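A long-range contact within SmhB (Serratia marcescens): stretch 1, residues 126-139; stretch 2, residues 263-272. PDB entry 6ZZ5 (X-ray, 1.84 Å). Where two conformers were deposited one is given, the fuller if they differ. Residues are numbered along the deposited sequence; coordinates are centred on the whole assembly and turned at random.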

# COMPACT_ATOMS: atom_id res chain seq x y z
N THR A 126 -9.77 6.48 8.60
CA THR A 126 -9.31 7.49 7.64
C THR A 126 -9.15 6.83 6.26
O THR A 126 -9.64 7.41 5.23
N ILE A 127 -8.52 5.67 6.21
CA ILE A 127 -8.33 4.98 4.90
C ILE A 127 -9.69 4.46 4.40
O ILE A 127 -9.89 4.48 3.18
N GLY A 128 -10.58 4.03 5.29
CA GLY A 128 -11.97 3.65 4.97
C GLY A 128 -12.71 4.79 4.29
O GLY A 128 -13.38 4.55 3.25
N SER A 129 -12.57 6.01 4.78
CA SER A 129 -13.27 7.20 4.21
C SER A 129 -12.68 7.48 2.82
O SER A 129 -13.43 7.79 1.89
N LEU A 130 -11.37 7.33 2.68
CA LEU A 130 -10.68 7.61 1.40
C LEU A 130 -11.11 6.55 0.38
O LEU A 130 -11.43 6.93 -0.75
N ASN A 131 -11.16 5.28 0.78
CA ASN A 131 -11.67 4.16 -0.06
C ASN A 131 -13.07 4.51 -0.53
O ASN A 131 -13.36 4.32 -1.72
N ASP A 132 -13.94 4.95 0.37
CA ASP A 132 -15.35 5.24 0.03
C ASP A 132 -15.39 6.35 -1.03
O ASP A 132 -16.10 6.18 -2.05
N LYS A 133 -14.65 7.44 -0.84
CA LYS A 133 -14.66 8.56 -1.81
C LYS A 133 -14.12 8.05 -3.17
O LYS A 133 -14.67 8.45 -4.20
N LEU A 134 -13.10 7.18 -3.14
CA LEU A 134 -12.46 6.64 -4.35
C LEU A 134 -13.46 5.72 -5.07
O LEU A 134 -13.48 5.71 -6.33
N ILE A 135 -14.29 4.99 -4.34
CA ILE A 135 -15.33 4.10 -4.93
C ILE A 135 -16.28 5.01 -5.72
O ILE A 135 -16.50 4.78 -6.94
N ILE A 136 -16.74 6.10 -5.08
CA ILE A 136 -17.76 6.99 -5.70
C ILE A 136 -17.08 7.62 -6.91
O ILE A 136 -17.65 7.58 -8.06
N ASP A 137 -15.94 8.24 -6.68
CA ASP A 137 -15.32 9.11 -7.73
C ASP A 137 -14.89 8.22 -8.91
O ASP A 137 -15.13 8.62 -10.04
N SER A 138 -14.25 7.07 -8.69
CA SER A 138 -13.75 6.23 -9.80
C SER A 138 -14.95 5.67 -10.58
O SER A 138 -14.85 5.60 -11.82
N ASN A 139 -16.09 5.39 -9.93
CA ASN A 139 -17.28 4.88 -10.66
C ASN A 139 -17.88 6.02 -11.49
O ASN A 139 -18.23 5.77 -12.66
N GLY A 263 -6.66 3.63 -14.17
CA GLY A 263 -5.78 4.19 -13.14
C GLY A 263 -6.57 4.63 -11.92
O GLY A 263 -6.08 4.45 -10.80
N TYR A 264 -7.73 5.23 -12.12
CA TYR A 264 -8.58 5.75 -11.05
C TYR A 264 -9.16 4.55 -10.28
O TYR A 264 -9.12 4.53 -9.02
N ARG A 265 -9.66 3.55 -11.01
CA ARG A 265 -10.19 2.30 -10.38
C ARG A 265 -9.06 1.59 -9.65
O ARG A 265 -9.31 1.12 -8.56
N GLY A 266 -7.86 1.54 -10.24
CA GLY A 266 -6.67 0.87 -9.65
C GLY A 266 -6.26 1.56 -8.36
O GLY A 266 -5.85 0.86 -7.37
N LEU A 267 -6.42 2.90 -8.29
CA LEU A 267 -6.11 3.65 -7.05
C LEU A 267 -7.14 3.23 -5.97
O LEU A 267 -6.71 2.95 -4.82
N GLN A 268 -8.39 3.07 -6.34
CA GLN A 268 -9.42 2.54 -5.42
C GLN A 268 -9.07 1.12 -4.96
O GLN A 268 -9.13 0.84 -3.74
N THR A 269 -8.62 0.27 -5.86
CA THR A 269 -8.19 -1.12 -5.55
C THR A 269 -7.09 -1.09 -4.47
O THR A 269 -7.19 -1.84 -3.46
N GLN A 270 -6.10 -0.22 -4.65
CA GLN A 270 -5.01 -0.08 -3.68
C GLN A 270 -5.58 0.38 -2.33
O GLN A 270 -5.14 -0.12 -1.27
N ALA A 271 -6.52 1.30 -2.34
CA ALA A 271 -7.10 1.85 -1.09
C ALA A 271 -7.87 0.74 -0.36
O ALA A 271 -7.78 0.70 0.87
N GLN A 272 -8.55 -0.13 -1.10
CA GLN A 272 -9.29 -1.27 -0.51
C GLN A 272 -8.29 -2.18 0.22
O GLN A 272 -8.55 -2.59 1.35

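What polar contacts tie the two helices together? The strongest centre on Asn 131, whose side chain (chi1 t) points toward the other helix and uses both ends of its amide. Its OD1 accepts a hydrogen bond from Gln 268 NE2 at 2.9 Å, while Asn 131 ND2 donates to Gln 272 OE1 at 2.8 Å, both nearly straight. Gln 268 and Gln 272 lie one helical turn apart, so a single asparagine can reach both. The CA-to-CB bond of Gln 272 points sideways, but with chi1 t and chi2 p its amide end comes nearer the first helix.

Where does water enter? With its NE2 bonded to Asn 131, Gln 268 still has its side-chain oxygen OE1 to offer as an acceptor, and a water takes it up. Water 1 donates to Gln 268 OE1 at 2.9 Å and to Ser 138 OG at 2.7 Å, bridging the helices. Ser 138, in the p rotamer, also turns its hydroxyl back on its own helix, where OG donates to Leu 134 O at 2.6 Å. The serine proton is thus spent within the helix, and its oxygen is free to accept from the water.

How do the side chains interlock between these polar groups? The helices run nearly antiparallel, at 162°, with their axes 8.8 Å apart at closest approach, and each sends a knob into the other. Leu 134 (m, t) sits among Tyr 264, Leu 267, Gln 268 and Ala 271; its CD1 lies 3.6 Å from Ala 271 CB, and its CD2 lies 3.7 Å from Leu 267 CD2. In return, Gln 268 sits among Asn 131, Leu 134, Ile 135 and Ser 138. Its chi1 is t and its chi2 of -91° falls between wells, and its aliphatic part packs against the leucine, with Gln 268 CG 3.9 Å from Leu 134 CB.

What closes the contact at its two ends? At one, Tyr 264 (chi1 t) points toward the first helix and lays a ring face against its backbone: Ser 138 CA stands 4.1 Å from the ring centroid, close to the ring normal, in a CH-pi contact. Leu 134 CD2 meets the ring edge, 3.9 Å from Tyr 264 CE1, and Tyr 264 OH comes within 3.2 Å of Asp 137 CB. At the other end Ile 127 (t, p) points toward the second helix, its CG1 3.9 Å from Ala 271 O.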

# COMPACT_ATOMS: atom_id res chain seq x y z
CB THR A 126 -8.01 8.17 8.08
OG1 THR A 126 -8.30 8.73 9.35
CG2 THR A 126 -7.58 9.26 7.12
CB ILE A 127 -7.19 3.91 4.93
CG1 ILE A 127 -6.80 3.43 3.52
CG2 ILE A 127 -7.54 2.68 5.75
CD1 ILE A 127 -6.51 4.48 2.53
CB SER A 129 -13.12 8.42 5.07
OG SER A 129 -13.85 8.25 6.25
CB LEU A 130 -9.17 7.61 1.60
CG LEU A 130 -8.38 7.70 0.28
CD1 LEU A 130 -8.72 9.00 -0.47
CD2 LEU A 130 -6.90 7.53 0.52
CB ASN A 131 -11.57 2.83 0.67
CG ASN A 131 -11.89 1.66 -0.21
OD1 ASN A 131 -11.44 1.59 -1.36
ND2 ASN A 131 -12.61 0.71 0.36
CB ASP A 132 -16.19 5.61 1.27
CG ASP A 132 -16.35 4.42 2.20
OD1 ASP A 132 -16.13 3.30 1.74
OD2 ASP A 132 -16.67 4.64 3.41
CB LYS A 133 -13.79 9.70 -1.32
CG LYS A 133 -14.32 10.38 -0.08
CD LYS A 133 -13.40 11.49 0.39
CE LYS A 133 -13.69 11.91 1.81
NZ LYS A 133 -13.56 13.37 1.95
CB LEU A 134 -11.15 5.92 -4.01
CG LEU A 134 -9.94 6.82 -3.80
CD1 LEU A 134 -8.81 6.03 -3.16
CD2 LEU A 134 -9.49 7.47 -5.12
CB ILE A 135 -16.05 3.24 -3.89
CG1 ILE A 135 -15.10 2.19 -3.34
CG2 ILE A 135 -17.31 2.59 -4.49
CD1 ILE A 135 -15.56 1.52 -2.09
CB ILE A 136 -18.27 7.99 -4.66
CG1 ILE A 136 -19.07 7.31 -3.54
CG2 ILE A 136 -19.11 9.09 -5.29
CD1 ILE A 136 -18.96 8.04 -2.20
CB ASP A 137 -14.20 10.03 -7.20
CG ASP A 137 -14.66 11.18 -6.32
OD1 ASP A 137 -15.87 11.48 -6.30
OD2 ASP A 137 -13.84 11.69 -5.58
CB SER A 138 -12.82 5.11 -9.33
OG SER A 138 -13.53 4.23 -8.50
CB ASN A 139 -18.29 4.17 -9.77
CG ASN A 139 -17.82 2.75 -9.49
OD1 ASN A 139 -18.12 1.86 -10.30
ND2 ASN A 139 -17.14 2.51 -8.36
CB TYR A 264 -9.63 6.70 -11.64
CG TYR A 264 -10.15 7.82 -10.76
CD1 TYR A 264 -10.03 7.80 -9.39
CD2 TYR A 264 -10.73 8.93 -11.34
CE1 TYR A 264 -10.48 8.83 -8.61
CE2 TYR A 264 -11.12 10.01 -10.56
CZ TYR A 264 -11.02 9.96 -9.20
OH TYR A 264 -11.40 11.00 -8.42
CB ARG A 265 -10.93 1.44 -11.40
CG ARG A 265 -12.32 2.07 -11.65
CD ARG A 265 -13.31 1.31 -12.56
NE ARG A 265 -12.73 1.31 -13.89
CZ ARG A 265 -12.06 0.31 -14.45
NH1 ARG A 265 -11.88 -0.81 -13.77
NH2 ARG A 265 -11.58 0.46 -15.69
CB LEU A 267 -6.15 5.16 -7.30
CG LEU A 267 -5.92 6.03 -6.09
CD1 LEU A 267 -4.59 5.73 -5.41
CD2 LEU A 267 -6.06 7.49 -6.47
CB GLN A 268 -10.83 2.62 -5.99
CG GLN A 268 -11.85 2.24 -4.92
CD GLN A 268 -12.16 0.76 -4.94
OE1 GLN A 268 -12.35 0.22 -6.02
NE2 GLN A 268 -12.27 0.15 -3.77
CB THR A 269 -7.75 -1.92 -6.78
OG1 THR A 269 -8.92 -1.94 -7.60
CG2 THR A 269 -7.32 -3.32 -6.45
CB GLN A 270 -3.97 0.89 -4.21
CG GLN A 270 -3.34 0.43 -5.51
CD GLN A 270 -2.48 -0.75 -5.17
OE1 GLN A 270 -1.66 -0.72 -4.25
NE2 GLN A 270 -2.81 -1.86 -5.76
CB ALA A 271 -7.99 3.06 -1.35
CB GLN A 272 -10.14 -1.98 -1.54
CG GLN A 272 -11.04 -3.08 -0.96
CD GLN A 272 -12.23 -2.49 -0.23
OE1 GLN A 272 -13.06 -1.82 -0.84
NE2 GLN A 272 -12.27 -2.64 1.06
O HOH W 1 -13.77 1.57 -8.12